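Local coordinates for KaiC-like domain-containing protein (Pyrococcus horikoshii, PDB 3BS4) that is of unknown function but carries a KaiC-like domain, probably of RecA-type alpha/beta fold, and was crystallised with an unidentified peptide bound, at residues A[71-75]-A[76-80]; A[57-60]-A[61-65]; A[8-11]-A[12-16]. One frame throughout, in Å; residues are numbered along the deposited sequence.

Contact 1 of 3, residues A[71-75]-A[76-80]; sequences FGVDV and IKYLE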
ATOM      1  N   PHE A  71     -13.818   4.769   7.625  1.00 26.55           N
ATOM      2  CA  PHE A  71     -14.177   3.612   6.808  1.00 26.33           C
ATOM      3  C   PHE A  71     -14.795   2.479   7.627  1.00 26.83           C
ATOM      4  O   PHE A  71     -14.999   1.379   7.105  1.00 27.28           O
ATOM      5  CB  PHE A  71     -12.945   3.112   6.036  1.00 26.07           C
ATOM      6  CG  PHE A  71     -12.508   4.036   4.943  1.00 24.41           C
ATOM      7  CD1 PHE A  71     -13.011   3.896   3.649  1.00 24.55           C
ATOM      8  CD2 PHE A  71     -11.580   5.043   5.193  1.00 24.00           C
ATOM      9  CE1 PHE A  71     -12.600   4.760   2.630  1.00 25.22           C
ATOM     10  CE2 PHE A  71     -11.176   5.918   4.176  1.00 23.42           C
ATOM     11  CZ  PHE A  71     -11.680   5.772   2.899  1.00 24.35           C
ATOM     12  N   GLY A  72     -15.088   2.744   8.902  1.00 27.01           N
ATOM     13  CA  GLY A  72     -15.689   1.736   9.786  1.00 27.17           C
ATOM     14  C   GLY A  72     -14.709   0.693  10.307  1.00 27.04           C
ATOM     15  O   GLY A  72     -15.105  -0.423  10.686  1.00 26.92           O
ATOM     16  N   VAL A  73     -13.426   1.064  10.332  1.00 26.27           N
ATOM     17  CA  VAL A  73     -12.354   0.192  10.808  1.00 25.92           C
ATOM     18  C   VAL A  73     -11.787   0.772  12.091  1.00 25.66           C
ATOM     19  O   VAL A  73     -11.267   1.887  12.103  1.00 25.82           O
ATOM     20  CB  VAL A  73     -11.216   0.052   9.760  1.00 25.77           C
ATOM     21  CG1 VAL A  73     -10.008  -0.691  10.355  1.00 25.90           C
ATOM     22  CG2 VAL A  73     -11.730  -0.661   8.519  1.00 25.88           C
ATOM     23  N   ASP A  74     -11.906   0.006  13.168  1.00 26.26           N
ATOM     24  CA  ASP A  74     -11.303   0.368  14.434  1.00 26.66           C
ATOM     25  C   ASP A  74      -9.932  -0.301  14.502  1.00 26.19           C
ATOM     26  O   ASP A  74      -9.821  -1.493  14.788  1.00 26.72           O
ATOM     27  CB  ASP A  74     -12.208  -0.089  15.587  1.00 27.54           C
ATOM     28  CG  ASP A  74     -11.706   0.359  16.947  1.00 31.17           C
ATOM     29  OD1 ASP A  74     -10.508   0.696  17.088  1.00 34.93           O
ATOM     30  OD2 ASP A  74     -12.518   0.357  17.898  1.00 35.30           O
ATOM     31  N   VAL A  75      -8.891   0.479  14.217  1.00 25.77           N
ATOM     32  CA  VAL A  75      -7.540  -0.055  14.088  1.00 25.18           C
ATOM     33  C   VAL A  75      -7.094  -0.862  15.320  1.00 25.54           C
ATOM     34  O   VAL A  75      -6.538  -1.948  15.167  1.00 25.38           O
ATOM     35  CB  VAL A  75      -6.529   1.055  13.736  1.00 24.87           C
ATOM     36  CG1 VAL A  75      -5.088   0.572  13.870  1.00 24.96           C
ATOM     37  CG2 VAL A  75      -6.779   1.553  12.309  1.00 24.71           C
ATOM     38  N   ILE A  76      -7.338  -0.343  16.523  1.00 26.41           N
ATOM     39  CA  ILE A  76      -6.921  -1.043  17.755  1.00 27.30           C
ATOM     40  C   ILE A  76      -7.451  -2.474  17.845  1.00 26.66           C
ATOM     41  O   ILE A  76      -6.726  -3.381  18.267  1.00 26.66           O
ATOM     42  CB  ILE A  76      -7.355  -0.306  19.044  1.00 28.52           C
ATOM     43  CG1 ILE A  76      -7.458   1.212  18.808  1.00 31.12           C
ATOM     44  CG2 ILE A  76      -6.447  -0.701  20.219  1.00 28.89           C
ATOM     45  CD1 ILE A  76      -6.342   2.066  19.368  1.00 33.96           C
ATOM     46  N   LYS A  77      -8.708  -2.673  17.454  1.00 26.17           N
ATOM     47  CA  LYS A  77      -9.330  -4.001  17.485  1.00 26.25           C
ATOM     48  C   LYS A  77      -8.642  -4.972  16.528  1.00 25.26           C
ATOM     49  O   LYS A  77      -8.418  -6.123  16.860  1.00 24.99           O
ATOM     50  CB  LYS A  77     -10.818  -3.920  17.137  1.00 26.99           C
ATOM     51  CG  LYS A  77     -11.580  -2.919  17.977  1.00 30.96           C
ATOM     52  CD  LYS A  77     -13.061  -3.247  18.071  1.00 35.17           C
ATOM     53  CE  LYS A  77     -13.773  -2.277  19.015  1.00 37.41           C
ATOM     54  NZ  LYS A  77     -12.995  -2.032  20.268  1.00 39.99           N
ATOM     55  N   TYR A  78      -8.325  -4.501  15.321  1.00 23.82           N
ATOM     56  CA  TYR A  78      -7.649  -5.356  14.355  1.00 22.38           C
ATOM     57  C   TYR A  78      -6.217  -5.624  14.779  1.00 21.74           C
ATOM     58  O   TYR A  78      -5.684  -6.699  14.519  1.00 21.25           O
ATOM     59  CB  TYR A  78      -7.685  -4.734  12.954  1.00 22.65           C
ATOM     60  CG  TYR A  78      -9.042  -4.842  12.294  1.00 22.45           C
ATOM     61  CD1 TYR A  78      -9.400  -5.974  11.579  1.00 23.86           C
ATOM     62  CD2 TYR A  78      -9.972  -3.809  12.399  1.00 23.22           C
ATOM     63  CE1 TYR A  78     -10.658  -6.081  10.978  1.00 24.67           C
ATOM     64  CE2 TYR A  78     -11.218  -3.904  11.804  1.00 25.41           C
ATOM     65  CZ  TYR A  78     -11.554  -5.040  11.100  1.00 24.81           C
ATOM     66  OH  TYR A  78     -12.794  -5.137  10.499  1.00 26.29           O
ATOM     67  N   LEU A  79      -5.587  -4.650  15.426  1.00 21.53           N
ATOM     68  CA  LEU A  79      -4.249  -4.859  15.967  1.00 22.52           C
ATOM     69  C   LEU A  79      -4.264  -5.906  17.081  1.00 23.65           C
ATOM     70  O   LEU A  79      -3.481  -6.859  17.068  1.00 23.31           O
ATOM     71  CB  LEU A  79      -3.657  -3.545  16.489  1.00 22.68           C
ATOM     72  CG  LEU A  79      -3.250  -2.479  15.464  1.00 23.54           C
ATOM     73  CD1 LEU A  79      -2.873  -1.221  16.223  1.00 25.98           C
ATOM     74  CD2 LEU A  79      -2.058  -2.926  14.611  1.00 24.10           C
ATOM     75  N   GLU A  80      -5.180  -5.734  18.029  1.00 24.73           N
ATOM     76  CA  GLU A  80      -5.194  -6.592  19.210  1.00 27.00           C
ATOM     77  C   GLU A  80      -5.631  -8.020  18.866  1.00 26.19           C
ATOM     78  O   GLU A  80      -5.279  -8.974  19.560  1.00 27.41           O
ATOM     79  CB  GLU A  80      -6.005  -5.934  20.349  1.00 27.37           C
ATOM     80  CG  GLU A  80      -5.250  -4.711  20.927  1.00 31.27           C
ATOM     81  CD  GLU A  80      -5.787  -4.144  22.258  1.00 32.24           C
ATOM     82  OE1 GLU A  80      -6.857  -4.576  22.744  1.00 39.18           O
ATOM     83  OE2 GLU A  80      -5.117  -3.236  22.819  1.00 38.92           O
TER
HETATM   84  O   HOH W   1     -14.475  -3.151  10.766  1.00 37.11           O
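Asp74 and Lys77 meet across the first turn of helix 75-80, where Asp74 holds the N-cap position. The aspartate OD2 lies 3.4 Å from Lys77 NZ, a salt bridge at the long end of the range, while Lys77 CE stands closer to the same OD2 at 3.1 Å. The lysine thus carries its aliphatic chain aslant past the carboxylate before a bend at chi4 (-44°) sets the ammonium near it. The other carboxylate oxygen, Asp74 OD1, falls 3.5 Å from Ile76 CG1.

The backbone carries the cap into the helix. Asp74 O receives two weak bonds, from Lys77 N and Tyr78 N, whereas Leu79 N to Val75 O (2.9 Å, N-H...O angle 159°) is the first sound i to i+4 bond. Beside it Val75 and Leu79 run side by side, their CG1 and CD1 atoms 3.7 Å apart. Both also pack on Leu84 of strand 84-87, which seats this face of the helix on the sheet.

Tyr78 turns back over the incoming loop. Val73 CG1 touches its CE2 at 3.7 Å, the two side chains crossing at about a right angle, and Asp74 O sits at the ring edge. Farther out, Gly72, with positive phi (77°), is the C-prime residue of the Schellman motif that ends helix 61-70; Val73 N bonds to Leu68 O and Gly72 N to Ser69 O. One ordered water joins this turn to the tyrosine, 2.8 Å from Gly72 O, to which it donates, and 2.6 Å from Tyr78 OH.

Contact 2 of 3, residues A[57-60]-A[61-65]; sequences ISYP and LQLII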
ATOM      1  N   ILE A  57       4.340   5.090   6.331  1.00 14.76           N
ATOM      2  CA  ILE A  57       5.536   5.879   6.052  1.00 14.79           C
ATOM      3  C   ILE A  57       5.259   7.378   6.161  1.00 15.16           C
ATOM      4  O   ILE A  57       6.083   8.131   6.689  1.00 15.89           O
ATOM      5  CB  ILE A  57       6.036   5.563   4.611  1.00 14.41           C
ATOM      6  CG1 ILE A  57       6.437   4.069   4.475  1.00 14.72           C
ATOM      7  CG2 ILE A  57       7.190   6.493   4.180  1.00 14.32           C
ATOM      8  CD1 ILE A  57       6.222   3.492   3.071  1.00 14.53           C
ATOM      9  N   SER A  58       4.103   7.801   5.652  1.00 14.44           N
ATOM     10  CA  SER A  58       3.869   9.214   5.364  1.00 14.91           C
ATOM     11  C   SER A  58       3.074   9.986   6.402  1.00 15.66           C
ATOM     12  O   SER A  58       3.148  11.233   6.407  1.00 15.85           O
ATOM     13  CB  SER A  58       3.182   9.378   4.008  1.00 15.11           C
ATOM     14  OG  SER A  58       4.054   9.041   2.956  1.00 16.47           O
ATOM     15  N   TYR A  59       2.301   9.272   7.231  1.00 15.46           N
ATOM     16  CA  TYR A  59       1.343   9.917   8.143  1.00 16.27           C
ATOM     17  C   TYR A  59       1.533   9.445   9.570  1.00 16.98           C
ATOM     18  O   TYR A  59       1.868   8.275   9.803  1.00 16.49           O
ATOM     19  CB  TYR A  59      -0.121   9.660   7.691  1.00 17.20           C
ATOM     20  CG  TYR A  59      -0.330  10.127   6.279  1.00 17.93           C
ATOM     21  CD1 TYR A  59      -0.375  11.492   5.993  1.00 19.32           C
ATOM     22  CD2 TYR A  59      -0.362   9.216   5.217  1.00 19.52           C
ATOM     23  CE1 TYR A  59      -0.507  11.951   4.701  1.00 20.80           C
ATOM     24  CE2 TYR A  59      -0.486   9.665   3.913  1.00 18.92           C
ATOM     25  CZ  TYR A  59      -0.556  11.038   3.666  1.00 20.98           C
ATOM     26  OH  TYR A  59      -0.674  11.552   2.390  1.00 23.80           O
ATOM     27  N   PRO A  60       1.288  10.352  10.529  1.00 17.76           N
ATOM     28  CA  PRO A  60       1.282   9.947  11.933  1.00 18.87           C
ATOM     29  C   PRO A  60       0.263   8.836  12.148  1.00 19.46           C
ATOM     30  O   PRO A  60      -0.799   8.838  11.532  1.00 18.66           O
ATOM     31  CB  PRO A  60       0.813  11.200  12.668  1.00 18.81           C
ATOM     32  CG  PRO A  60       1.027  12.351  11.722  1.00 20.31           C
ATOM     33  CD  PRO A  60       0.998  11.784  10.335  1.00 18.55           C
ATOM     34  N   LEU A  61       0.599   7.898  13.024  1.00 19.59           N
ATOM     35  CA  LEU A  61      -0.298   6.805  13.342  1.00 21.17           C
ATOM     36  C   LEU A  61      -1.706   7.278  13.753  1.00 21.21           C
ATOM     37  O   LEU A  61      -2.706   6.707  13.347  1.00 20.59           O
ATOM     38  CB  LEU A  61       0.325   5.948  14.439  1.00 22.02           C
ATOM     39  CG  LEU A  61      -0.446   4.680  14.783  1.00 25.14           C
ATOM     40  CD1 LEU A  61      -0.591   3.771  13.556  1.00 27.98           C
ATOM     41  CD2 LEU A  61       0.236   3.976  15.949  1.00 28.30           C
ATOM     42  N   GLN A  62      -1.780   8.330  14.557  1.00 21.37           N
ATOM     43  CA  GLN A  62      -3.074   8.804  15.012  1.00 22.59           C
ATOM     44  C   GLN A  62      -3.939   9.279  13.850  1.00 21.84           C
ATOM     45  O   GLN A  62      -5.161   9.146  13.885  1.00 22.00           O
ATOM     46  CB  GLN A  62      -2.907   9.896  16.074  1.00 23.88           C
ATOM     47  CG  GLN A  62      -2.247   9.387  17.375  1.00 28.94           C
ATOM     48  CD  GLN A  62      -2.981   8.209  18.055  1.00 34.93           C
ATOM     49  OE1 GLN A  62      -2.340   7.280  18.557  1.00 38.61           O
ATOM     50  NE2 GLN A  62      -4.315   8.260  18.091  1.00 37.87           N
ATOM     51  N   LEU A  63      -3.298   9.802  12.804  1.00 21.25           N
ATOM     52  CA  LEU A  63      -4.020  10.167  11.599  1.00 20.68           C
ATOM     53  C   LEU A  63      -4.511   8.950  10.795  1.00 20.29           C
ATOM     54  O   LEU A  63      -5.618   8.959  10.278  1.00 20.07           O
ATOM     55  CB  LEU A  63      -3.174  11.107  10.724  1.00 21.03           C
ATOM     56  CG  LEU A  63      -3.850  11.684   9.475  1.00 22.63           C
ATOM     57  CD1 LEU A  63      -5.164  12.414   9.803  1.00 24.09           C
ATOM     58  CD2 LEU A  63      -2.901  12.613   8.728  1.00 21.55           C
ATOM     59  N   ILE A  64      -3.681   7.908  10.676  1.00 20.14           N
ATOM     60  CA  ILE A  64      -4.101   6.656  10.051  1.00 19.86           C
ATOM     61  C   ILE A  64      -5.321   6.080  10.771  1.00 19.88           C
ATOM     62  O   ILE A  64      -6.253   5.586  10.138  1.00 20.25           O
ATOM     63  CB  ILE A  64      -2.957   5.627  10.073  1.00 20.59           C
ATOM     64  CG1 ILE A  64      -1.801   6.109   9.178  1.00 20.21           C
ATOM     65  CG2 ILE A  64      -3.450   4.234   9.661  1.00 20.31           C
ATOM     66  CD1 ILE A  64      -2.173   6.263   7.688  1.00 23.20           C
ATOM     67  N   ILE A  65      -5.294   6.143  12.098  1.00 21.03           N
ATOM     68  CA  ILE A  65      -6.387   5.623  12.902  1.00 21.09           C
ATOM     69  C   ILE A  65      -7.663   6.391  12.617  1.00 21.63           C
ATOM     70  O   ILE A  65      -8.712   5.790  12.432  1.00 21.65           O
ATOM     71  CB  ILE A  65      -6.041   5.652  14.401  1.00 21.56           C
ATOM     72  CG1 ILE A  65      -4.946   4.613  14.688  1.00 22.42           C
ATOM     73  CG2 ILE A  65      -7.271   5.360  15.244  1.00 21.62           C
ATOM     74  CD1 ILE A  65      -4.302   4.731  16.089  1.00 22.02           C
TER
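Tyr59 and Leu63 cross at a slant just ahead of helix 61-70, with Leu63 CD2 3.9 Å from Tyr59 CD1. The leucine methyl meets the ring obliquely and also comes near Tyr59 CB. On that CB a second branch converges: Ile64 CD1 lies 4.0 Å away. The start of the tyrosine side chain therefore touches two successive helical residues, while its far end leads away from the helix. Leu63 reaches it because chi1 of -175° sets CG anti to the backbone N, directing the isobutyl group back toward the loop.

From within the loop, Ser58 CB lies over one face of the Tyr59 ring, 3.6 Å above the plane and displaced toward the rim. The phenol oxygen finds its partners elsewhere, in hydrogen bonds with Glu190 OE2 and Lys35 NZ, so the ring spans from the helix start to polar groups on strand 184-190 and helix 34-47.

Pro60, the N-cap residue, gives the contact its backbone part. Its carbonyl oxygen accepts a hydrogen bond from Ile64 N at 3.1 Å, with an N-H...O angle of 161° and the donor in the carbonyl plane. Leu63 N bonds weakly to the same oxygen, at an angle of only 124°. The proline ring adds a looser apolar touch, CD to Leu63 CB at 4.2 Å, and packs on Phe90 of helix 89-94.

Ile64 continues inward onto Met54 and Ser56 of strand 51-56. Strand, short loop and helix in this order form a beta-alpha connection on the parallel sheet, as in the RecA-type core expected of a KaiC-like domain.

Contact 3 of 3, residues A[8-11]-A[12-16]; sequences EELD and REIGK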
ATOM      1  N   GLU A   8     -16.131  -3.578  -8.111  1.00 28.09           N
ATOM      2  CA  GLU A   8     -16.696  -4.486  -9.104  1.00 29.03           C
ATOM      3  C   GLU A   8     -16.330  -4.108 -10.538  1.00 28.26           C
ATOM      4  O   GLU A   8     -16.050  -4.975 -11.374  1.00 28.15           O
ATOM      5  CB  GLU A   8     -18.218  -4.559  -8.935  1.00 29.79           C
ATOM      6  CG  GLU A   8     -18.905  -5.581  -9.847  1.00 33.97           C
ATOM      7  CD  GLU A   8     -18.775  -7.032  -9.371  1.00 39.42           C
ATOM      8  OE1 GLU A   8     -18.009  -7.315  -8.411  1.00 41.35           O
ATOM      9  OE2 GLU A   8     -19.460  -7.897  -9.969  1.00 41.07           O
ATOM     10  N   GLU A   9     -16.311  -2.806 -10.821  1.00 27.66           N
ATOM     11  CA  GLU A   9     -15.969  -2.331 -12.157  1.00 27.59           C
ATOM     12  C   GLU A   9     -14.558  -2.733 -12.583  1.00 26.74           C
ATOM     13  O   GLU A   9     -14.321  -3.052 -13.739  1.00 26.43           O
ATOM     14  CB  GLU A   9     -16.151  -0.816 -12.241  1.00 28.34           C
ATOM     15  CG  GLU A   9     -17.621  -0.398 -12.244  1.00 32.74           C
ATOM     16  CD  GLU A   9     -18.255  -0.452 -13.632  1.00 38.09           C
ATOM     17  OE1 GLU A   9     -17.768  -1.204 -14.514  1.00 40.21           O
ATOM     18  OE2 GLU A   9     -19.257   0.266 -13.852  1.00 41.34           O
ATOM     19  N   LEU A  10     -13.621  -2.720 -11.638  1.00 25.73           N
ATOM     20  CA  LEU A  10     -12.272  -3.172 -11.934  1.00 25.27           C
ATOM     21  C   LEU A  10     -12.202  -4.681 -12.172  1.00 25.40           C
ATOM     22  O   LEU A  10     -11.591  -5.139 -13.146  1.00 25.13           O
ATOM     23  CB  LEU A  10     -11.301  -2.755 -10.825  1.00 25.09           C
ATOM     24  CG  LEU A  10     -10.996  -1.263 -10.700  1.00 24.56           C
ATOM     25  CD1 LEU A  10     -10.083  -1.029  -9.496  1.00 23.66           C
ATOM     26  CD2 LEU A  10     -10.345  -0.701 -11.970  1.00 26.46           C
ATOM     27  N   ASP A  11     -12.826  -5.454 -11.283  1.00 25.42           N
ATOM     28  CA  ASP A  11     -12.898  -6.908 -11.480  1.00 26.25           C
ATOM     29  C   ASP A  11     -13.471  -7.238 -12.868  1.00 27.38           C
ATOM     30  O   ASP A  11     -12.928  -8.077 -13.584  1.00 27.48           O
ATOM     31  CB  ASP A  11     -13.751  -7.567 -10.396  1.00 26.31           C
ATOM     32  CG  ASP A  11     -13.062  -7.609  -9.039  1.00 26.07           C
ATOM     33  OD1 ASP A  11     -11.869  -7.220  -8.946  1.00 24.41           O
ATOM     34  OD2 ASP A  11     -13.719  -8.026  -8.055  1.00 26.83           O
ATOM     35  N   ARG A  12     -14.540  -6.547 -13.252  1.00 28.80           N
ATOM     36  CA  ARG A  12     -15.202  -6.818 -14.536  1.00 31.19           C
ATOM     37  C   ARG A  12     -14.371  -6.410 -15.748  1.00 31.00           C
ATOM     38  O   ARG A  12     -14.242  -7.176 -16.705  1.00 31.96           O
ATOM     39  CB  ARG A  12     -16.576  -6.150 -14.591  1.00 31.08           C
ATOM     40  CG  ARG A  12     -17.466  -6.669 -15.735  1.00 33.69           C
ATOM     41  CD  ARG A  12     -18.864  -6.056 -15.734  1.00 34.34           C
ATOM     42  NE  ARG A  12     -19.340  -5.706 -14.391  1.00 41.02           N
ATOM     43  CZ  ARG A  12     -19.467  -4.457 -13.938  1.00 43.57           C
ATOM     44  NH1 ARG A  12     -19.168  -3.421 -14.714  1.00 45.32           N
ATOM     45  NH2 ARG A  12     -19.905  -4.241 -12.705  1.00 46.30           N
ATOM     46  N   GLU A  13     -13.804  -5.205 -15.709  1.00 30.96           N
ATOM     47  CA  GLU A  13     -13.163  -4.626 -16.888  1.00 30.82           C
ATOM     48  C   GLU A  13     -11.716  -5.029 -17.099  1.00 30.40           C
ATOM     49  O   GLU A  13     -11.286  -5.198 -18.233  1.00 30.74           O
ATOM     50  CB  GLU A  13     -13.293  -3.095 -16.887  1.00 31.29           C
ATOM     51  CG  GLU A  13     -14.730  -2.584 -16.887  1.00 33.31           C
ATOM     52  CD  GLU A  13     -15.542  -3.011 -18.107  1.00 35.70           C
ATOM     53  OE1 GLU A  13     -14.964  -3.255 -19.185  1.00 36.40           O
ATOM     54  OE2 GLU A  13     -16.779  -3.088 -17.981  1.00 38.82           O
ATOM     55  N   ILE A  14     -10.947  -5.172 -16.024  1.00 29.48           N
ATOM     56  CA  ILE A  14      -9.557  -5.579 -16.177  1.00 28.91           C
ATOM     57  C   ILE A  14      -9.221  -6.937 -15.545  1.00 28.07           C
ATOM     58  O   ILE A  14      -8.091  -7.412 -15.663  1.00 28.51           O
ATOM     59  CB  ILE A  14      -8.555  -4.488 -15.696  1.00 28.93           C
ATOM     60  CG1 ILE A  14      -8.654  -4.259 -14.186  1.00 28.85           C
ATOM     61  CG2 ILE A  14      -8.754  -3.179 -16.490  1.00 29.37           C
ATOM     62  CD1 ILE A  14      -7.448  -3.502 -13.590  1.00 29.15           C
ATOM     63  N   GLY A  15     -10.202  -7.547 -14.885  1.00 27.72           N
ATOM     64  CA  GLY A  15     -10.020  -8.853 -14.262  1.00 26.99           C
ATOM     65  C   GLY A  15      -9.443  -8.733 -12.868  1.00 27.10           C
ATOM     66  O   GLY A  15      -8.907  -7.687 -12.497  1.00 26.48           O
ATOM     67  N   LYS A  16      -9.561  -9.812 -12.104  1.00 25.98           N
ATOM     68  CA  LYS A  16      -9.063  -9.860 -10.737  1.00 25.79           C
ATOM     69  C   LYS A  16      -7.531  -9.856 -10.675  1.00 24.71           C
ATOM     70  O   LYS A  16      -6.853 -10.049 -11.680  1.00 24.28           O
ATOM     71  CB  LYS A  16      -9.656 -11.070 -10.023  1.00 26.20           C
ATOM     72  CG  LYS A  16     -11.127 -10.859  -9.674  1.00 28.96           C
ATOM     73  CD  LYS A  16     -11.812 -12.123  -9.202  1.00 32.51           C
ATOM     74  CE  LYS A  16     -11.592 -12.370  -7.725  1.00 36.13           C
ATOM     75  NZ  LYS A  16     -12.530 -13.423  -7.214  1.00 39.79           N
TER
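Arg12 folds back over the preceding turn of helix 8-14 to reach Glu9, an i to i+3 salt bridge at the surface of a short N-terminal helix. Glu9 OE1 and Arg12 NH1 are 2.6 Å apart, but the N-H...O angle of 120° makes the hydrogen bond weak, and the carboxylate and guanidinium planes stand 64° apart. A bend at chi3 turns the guanidinium back along the helix, bringing NH2 to 3.3 Å from Glu8 CG. Glu9 OE1 also lies 4.1 Å from Glu13 OE2; Arg12 probably offsets this like-charge pair, and Glu13 OE1 has its own salt bridge to Arg252. Were Glu9 replaced by an alanine, the Arg12 guanidinium would probably lose its carboxylate mate and be freer to swing away from the helix.

The Asp11 carboxylate bonds to Ser4 OG and Trp5 N, tying the N-terminal segment to the helix. Lys16 touches it through aliphatic carbon, CG to Asp11 OD1 at 3.8 Å. Gly15 is the first residue to leave helical backbone angles, with positive phi (86°); Gly15 N is 3.1 Å from Asp11 O, a weak bond.

From the N terminus the chain passes first through contact 3, then contact 2, then contact 1; the three lie in series and none nests in or crosses another. Contact 3 runs the length of the short helix 8-14, packed against strands 238-244 and 247-252 at one margin of the mixed sheet. Contact 2 closes the turn from strand 51-56 into helix 61-70, and contact 1 the turn between helix 61-70 and helix 75-80. These two touch, Val75 CB meeting Ile65 CG1 at 4.0 Å. Contact 3 stands apart, its centre about 30 Å from that of contact 2, on the opposite side of the chain's centre.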